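Local coordinates for E2A dna-binding protein (PDB 2WB0) that binds single-stranded DNA and drives elongation in adenoviral strand-displacement replication, unwinding the template without ATP through its ability to form multimers, at residues Ser6-Leu18 with Leu75-Tyr87. Sequence-based numbering, arbitrary orientation.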
loop_
_atom_site.group_PDB
_atom_site.type_symbol
_atom_site.label_atom_id
_atom_site.label_comp_id
_atom_site.label_asym_id
_atom_site.label_seq_id
_atom_site.Cartn_x
_atom_site.Cartn_y
_atom_site.Cartn_z
ATOM N N SER A 6 33.916 2.495 -4.543
ATOM C CA SER A 6 32.634 2.375 -5.262
ATOM C C SER A 6 31.465 2.328 -4.244
ATOM O O SER A 6 31.574 1.726 -3.197
ATOM C CB SER A 6 32.620 1.134 -6.211
ATOM O OG SER A 6 32.574 -0.138 -5.515
ATOM N N ALA A 7 30.383 3.019 -4.576
ATOM C CA ALA A 7 29.125 2.926 -3.846
ATOM C C ALA A 7 28.680 1.458 -3.594
ATOM O O ALA A 7 28.360 1.056 -2.437
ATOM C CB ALA A 7 28.129 3.679 -4.600
ATOM N N TRP A 8 28.732 0.624 -4.645
ATOM C CA TRP A 8 28.436 -0.796 -4.484
ATOM C C TRP A 8 29.225 -1.492 -3.370
ATOM O O TRP A 8 28.633 -2.185 -2.505
ATOM C CB TRP A 8 28.564 -1.549 -5.826
ATOM C CG TRP A 8 28.080 -2.976 -5.774
ATOM C CD1 TRP A 8 26.801 -3.410 -6.084
ATOM C CD2 TRP A 8 28.829 -4.138 -5.433
ATOM N NE1 TRP A 8 26.732 -4.767 -5.962
ATOM C CE2 TRP A 8 27.953 -5.245 -5.566
ATOM C CE3 TRP A 8 30.164 -4.368 -5.031
ATOM C CZ2 TRP A 8 28.355 -6.544 -5.328
ATOM C CZ3 TRP A 8 30.566 -5.688 -4.774
ATOM C CH2 TRP A 8 29.668 -6.751 -4.893
ATOM N N GLU A 9 30.549 -1.304 -3.315
ATOM C CA GLU A 9 31.272 -1.950 -2.246
ATOM C C GLU A 9 30.853 -1.385 -0.842
ATOM O O GLU A 9 30.799 -2.106 0.103
ATOM C CB GLU A 9 32.800 -1.799 -2.443
ATOM C CG GLU A 9 33.420 -2.775 -3.456
ATOM C CD GLU A 9 34.952 -2.508 -3.626
ATOM O OE1 GLU A 9 35.291 -1.448 -4.221
ATOM O OE2 GLU A 9 35.757 -3.332 -3.124
ATOM N N LYS A 10 30.566 -0.098 -0.766
ATOM C CA LYS A 10 30.209 0.530 0.518
ATOM C C LYS A 10 28.847 -0.055 0.991
ATOM O O LYS A 10 28.719 -0.529 2.134
ATOM C CB LYS A 10 30.140 2.022 0.338
ATOM C CG LYS A 10 29.506 2.745 1.514
ATOM C CD LYS A 10 29.613 4.216 1.392
ATOM C CE LYS A 10 29.314 4.859 2.740
ATOM N NZ LYS A 10 28.899 6.247 2.450
ATOM N N GLY A 11 27.870 -0.103 0.077
ATOM C CA GLY A 11 26.586 -0.816 0.303
ATOM C C GLY A 11 26.771 -2.227 0.772
ATOM O O GLY A 11 26.133 -2.680 1.766
ATOM N N MET A 12 27.614 -2.976 0.062
ATOM C CA MET A 12 27.784 -4.387 0.365
ATOM C C MET A 12 28.304 -4.571 1.792
ATOM O O MET A 12 27.923 -5.492 2.486
ATOM C CB MET A 12 28.721 -5.061 -0.648
ATOM C CG MET A 12 28.027 -5.314 -2.017
ATOM S SD MET A 12 26.917 -6.736 -1.827
ATOM C CE MET A 12 27.983 -8.147 -1.689
ATOM N N GLU A 13 29.230 -3.715 2.196
ATOM C CA GLU A 13 29.810 -3.817 3.526
ATOM C C GLU A 13 28.756 -3.638 4.641
ATOM O O GLU A 13 28.668 -4.470 5.588
ATOM C CB GLU A 13 30.900 -2.745 3.659
ATOM C CG GLU A 13 31.704 -2.837 4.967
ATOM C CD GLU A 13 32.674 -1.624 5.124
ATOM O OE1 GLU A 13 32.332 -0.490 4.682
ATOM O OE2 GLU A 13 33.782 -1.808 5.665
ATOM N N ALA A 14 27.984 -2.587 4.503
ATOM C CA ALA A 14 26.912 -2.220 5.469
ATOM C C ALA A 14 25.908 -3.374 5.551
ATOM O O ALA A 14 25.521 -3.830 6.671
ATOM C CB ALA A 14 26.270 -0.971 5.024
ATOM N N ALA A 15 25.575 -3.946 4.384
ATOM C CA ALA A 15 24.536 -4.967 4.308
ATOM C C ALA A 15 25.065 -6.225 4.944
ATOM O O ALA A 15 24.384 -6.894 5.727
ATOM C CB ALA A 15 24.081 -5.211 2.791
ATOM N N ARG A 16 26.327 -6.542 4.687
ATOM C CA ARG A 16 26.886 -7.717 5.315
ATOM C C ARG A 16 27.012 -7.553 6.844
ATOM O O ARG A 16 26.757 -8.493 7.588
ATOM C CB ARG A 16 28.236 -8.104 4.664
ATOM C CG ARG A 16 28.862 -9.349 5.289
ATOM C CD ARG A 16 27.862 -10.539 5.321
ATOM N NE ARG A 16 28.131 -11.474 4.250
ATOM C CZ ARG A 16 28.980 -12.489 4.341
ATOM N NH1 ARG A 16 29.649 -12.717 5.461
ATOM N NH2 ARG A 16 29.153 -13.275 3.297
ATOM N N ALA A 17 27.354 -6.359 7.297
ATOM C CA ALA A 17 27.431 -6.072 8.751
ATOM C C ALA A 17 26.082 -6.403 9.440
ATOM O O ALA A 17 26.002 -7.131 10.432
ATOM C CB ALA A 17 27.746 -4.615 8.949
ATOM N N LEU A 18 25.006 -5.862 8.855
ATOM C CA LEU A 18 23.649 -6.197 9.260
ATOM C C LEU A 18 23.337 -7.654 9.219
ATOM O O LEU A 18 22.813 -8.220 10.174
ATOM C CB LEU A 18 22.662 -5.348 8.400
ATOM C CG LEU A 18 22.025 -4.053 8.841
ATOM C CD1 LEU A 18 22.385 -3.329 10.178
ATOM C CD2 LEU A 18 21.832 -3.041 7.677
ATOM N N LEU A 75 14.390 -1.021 4.301
ATOM C CA LEU A 75 15.776 -1.217 4.698
ATOM C C LEU A 75 16.667 -1.126 3.454
ATOM O O LEU A 75 17.678 -0.418 3.416
ATOM C CB LEU A 75 15.922 -2.612 5.272
ATOM C CG LEU A 75 17.047 -2.896 6.302
ATOM C CD1 LEU A 75 17.524 -4.321 6.424
ATOM C CD2 LEU A 75 18.130 -1.792 6.667
ATOM N N GLN A 76 16.255 -1.831 2.424
ATOM C CA GLN A 76 16.872 -1.659 1.114
ATOM C C GLN A 76 17.013 -0.217 0.683
ATOM O O GLN A 76 18.074 0.195 0.203
ATOM C CB GLN A 76 16.108 -2.467 0.044
ATOM C CG GLN A 76 17.002 -2.581 -1.269
ATOM C CD GLN A 76 16.272 -3.145 -2.436
ATOM O OE1 GLN A 76 16.733 -4.093 -3.096
ATOM N NE2 GLN A 76 15.123 -2.614 -2.678
ATOM N N ALA A 77 15.967 0.574 0.827
ATOM C CA ALA A 77 16.067 1.940 0.409
ATOM C C ALA A 77 17.096 2.725 1.238
ATOM O O ALA A 77 17.769 3.643 0.709
ATOM C CB ALA A 77 14.690 2.603 0.495
ATOM N N TYR A 78 17.159 2.417 2.535
ATOM C CA TYR A 78 18.110 3.152 3.422
ATOM C C TYR A 78 19.547 2.749 3.107
ATOM O O TYR A 78 20.443 3.607 3.047
ATOM C CB TYR A 78 17.754 2.942 4.903
ATOM C CG TYR A 78 16.670 3.922 5.307
ATOM C CD1 TYR A 78 16.924 5.315 5.336
ATOM C CD2 TYR A 78 15.420 3.476 5.681
ATOM C CE1 TYR A 78 15.916 6.252 5.688
ATOM C CE2 TYR A 78 14.378 4.409 6.047
ATOM C CZ TYR A 78 14.632 5.784 6.017
ATOM O OH TYR A 78 13.664 6.671 6.334
ATOM N N LEU A 79 19.750 1.479 2.830
ATOM C CA LEU A 79 21.065 0.977 2.447
ATOM C C LEU A 79 21.547 1.579 1.136
ATOM O O LEU A 79 22.680 2.067 1.050
ATOM C CB LEU A 79 20.998 -0.540 2.307
ATOM C CG LEU A 79 21.607 -1.612 3.172
ATOM C CD1 LEU A 79 22.538 -1.206 4.380
ATOM C CD2 LEU A 79 20.566 -2.612 3.548
ATOM N N GLN A 80 20.667 1.633 0.133
ATOM C CA GLN A 80 20.981 2.301 -1.127
ATOM C C GLN A 80 21.314 3.787 -0.914
ATOM O O GLN A 80 22.337 4.286 -1.436
ATOM C CB GLN A 80 19.801 2.139 -2.103
ATOM C CG GLN A 80 19.713 0.722 -2.633
ATOM C CD GLN A 80 18.577 0.571 -3.693
ATOM O OE1 GLN A 80 17.909 1.541 -4.041
ATOM N NE2 GLN A 80 18.379 -0.652 -4.180
ATOM N N SER A 81 20.459 4.505 -0.171
ATOM C CA SER A 81 20.742 5.883 0.188
ATOM C C SER A 81 22.091 6.032 0.931
ATOM O O SER A 81 22.871 6.877 0.546
ATOM C CB SER A 81 19.576 6.549 0.952
ATOM O OG SER A 81 18.318 6.435 0.216
ATOM N N PHE A 82 22.364 5.195 1.938
ATOM C CA PHE A 82 23.613 5.256 2.711
ATOM C C PHE A 82 24.817 5.181 1.751
ATOM O O PHE A 82 25.748 6.045 1.775
ATOM C CB PHE A 82 23.679 4.109 3.697
ATOM C CG PHE A 82 25.022 3.930 4.378
ATOM C CD1 PHE A 82 25.445 4.826 5.379
ATOM C CD2 PHE A 82 25.780 2.804 4.145
ATOM C CE1 PHE A 82 26.655 4.639 6.040
ATOM C CE2 PHE A 82 27.021 2.595 4.818
ATOM C CZ PHE A 82 27.448 3.513 5.768
ATOM N N ALA A 83 24.787 4.116 0.948
ATOM C CA ALA A 83 25.871 3.780 -0.014
ATOM C C ALA A 83 25.945 4.684 -1.255
ATOM O O ALA A 83 26.944 4.662 -1.983
ATOM C CB ALA A 83 25.695 2.371 -0.443
ATOM N N GLU A 84 24.888 5.430 -1.503
ATOM C CA GLU A 84 24.690 6.166 -2.737
ATOM C C GLU A 84 24.667 5.268 -3.980
ATOM O O GLU A 84 25.255 5.613 -5.043
ATOM C CB GLU A 84 25.742 7.265 -2.865
ATOM C CG GLU A 84 25.820 8.155 -1.606
ATOM C CD GLU A 84 26.615 9.407 -1.903
ATOM O OE1 GLU A 84 27.813 9.427 -1.572
ATOM O OE2 GLU A 84 26.058 10.318 -2.536
ATOM N N VAL A 85 24.012 4.116 -3.850
ATOM C CA VAL A 85 23.727 3.312 -5.004
ATOM C C VAL A 85 22.282 3.487 -5.415
ATOM O O VAL A 85 21.436 3.517 -4.557
ATOM C CB VAL A 85 24.185 1.824 -4.908
ATOM C CG1 VAL A 85 25.071 1.520 -3.742
ATOM C CG2 VAL A 85 23.036 0.757 -5.191
ATOM N N THR A 86 22.015 3.679 -6.707
ATOM C CA THR A 86 20.637 3.700 -7.223
ATOM C C THR A 86 20.674 2.883 -8.516
ATOM O O THR A 86 21.682 2.951 -9.298
ATOM C CB THR A 86 20.173 5.122 -7.542
ATOM O OG1 THR A 86 21.022 5.626 -8.551
ATOM C CG2 THR A 86 20.410 6.080 -6.379
ATOM N N TYR A 87 19.624 2.092 -8.731
ATOM C CA TYR A 87 19.473 1.388 -9.989
ATOM C C TYR A 87 18.317 2.072 -10.676
ATOM O O TYR A 87 17.191 2.072 -10.170
ATOM C CB TYR A 87 19.146 -0.073 -9.766
ATOM C CG TYR A 87 20.285 -0.829 -9.028
ATOM C CD1 TYR A 87 21.323 -1.457 -9.733
ATOM C CD2 TYR A 87 20.310 -0.911 -7.649
ATOM C CE1 TYR A 87 22.291 -2.163 -9.052
ATOM C CE2 TYR A 87 21.301 -1.589 -6.970
ATOM C CZ TYR A 87 22.309 -2.207 -7.689
ATOM O OH TYR A 87 23.325 -2.902 -7.043
HETATM O O HOH W 1 26.350 7.770 3.742
#
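Lys-10 reaches across to the C-terminal end of helix 64-83. Its CB leads off toward the other helix. With CG anti to the backbone N (chi1 168°), the extended chain runs over Ala-83 toward Phe-82. Lys-10 CG lies 4.1 Å from both Ala-83 CA and Phe-82 CE2, and CD also rests on Ala-83 CA. CE sits over one face of the Phe-82 ring, 4.0 Å from its centroid, a CH-pi contact. NZ stands above the same face in a cation-pi contact. Lys-10 NZ also donates to Phe-82 O at 3.2 Å, from above the carbonyl plane. A water bridges the same two atoms. This carbonyl is therefore held twice. Glu-84 lies nearby and may add a weak attraction to the ammonium.

Beside Lys-10, at the closest backbone approach, Ala-83 CB packs tightly on Gly-11 CA at 3.4 Å. With no side chain at Gly-11 in the way, the axes of segments 7-18 and 75-83 approach to 8.6 Å. Farther along, Leu-18 CD2 meets Leu-79 CD1 tip to tip at 3.8 Å, and Ala-14 CB touches the same CD1. Trp-314 of helix 300-315 backs Leu-75 and Leu-79. Glu-84, with positive phi, is C-prime of the Schellman motif ending helix 64-83. The two helices run roughly opposite ways, these segments inclined at 135°, in the all-alpha domain.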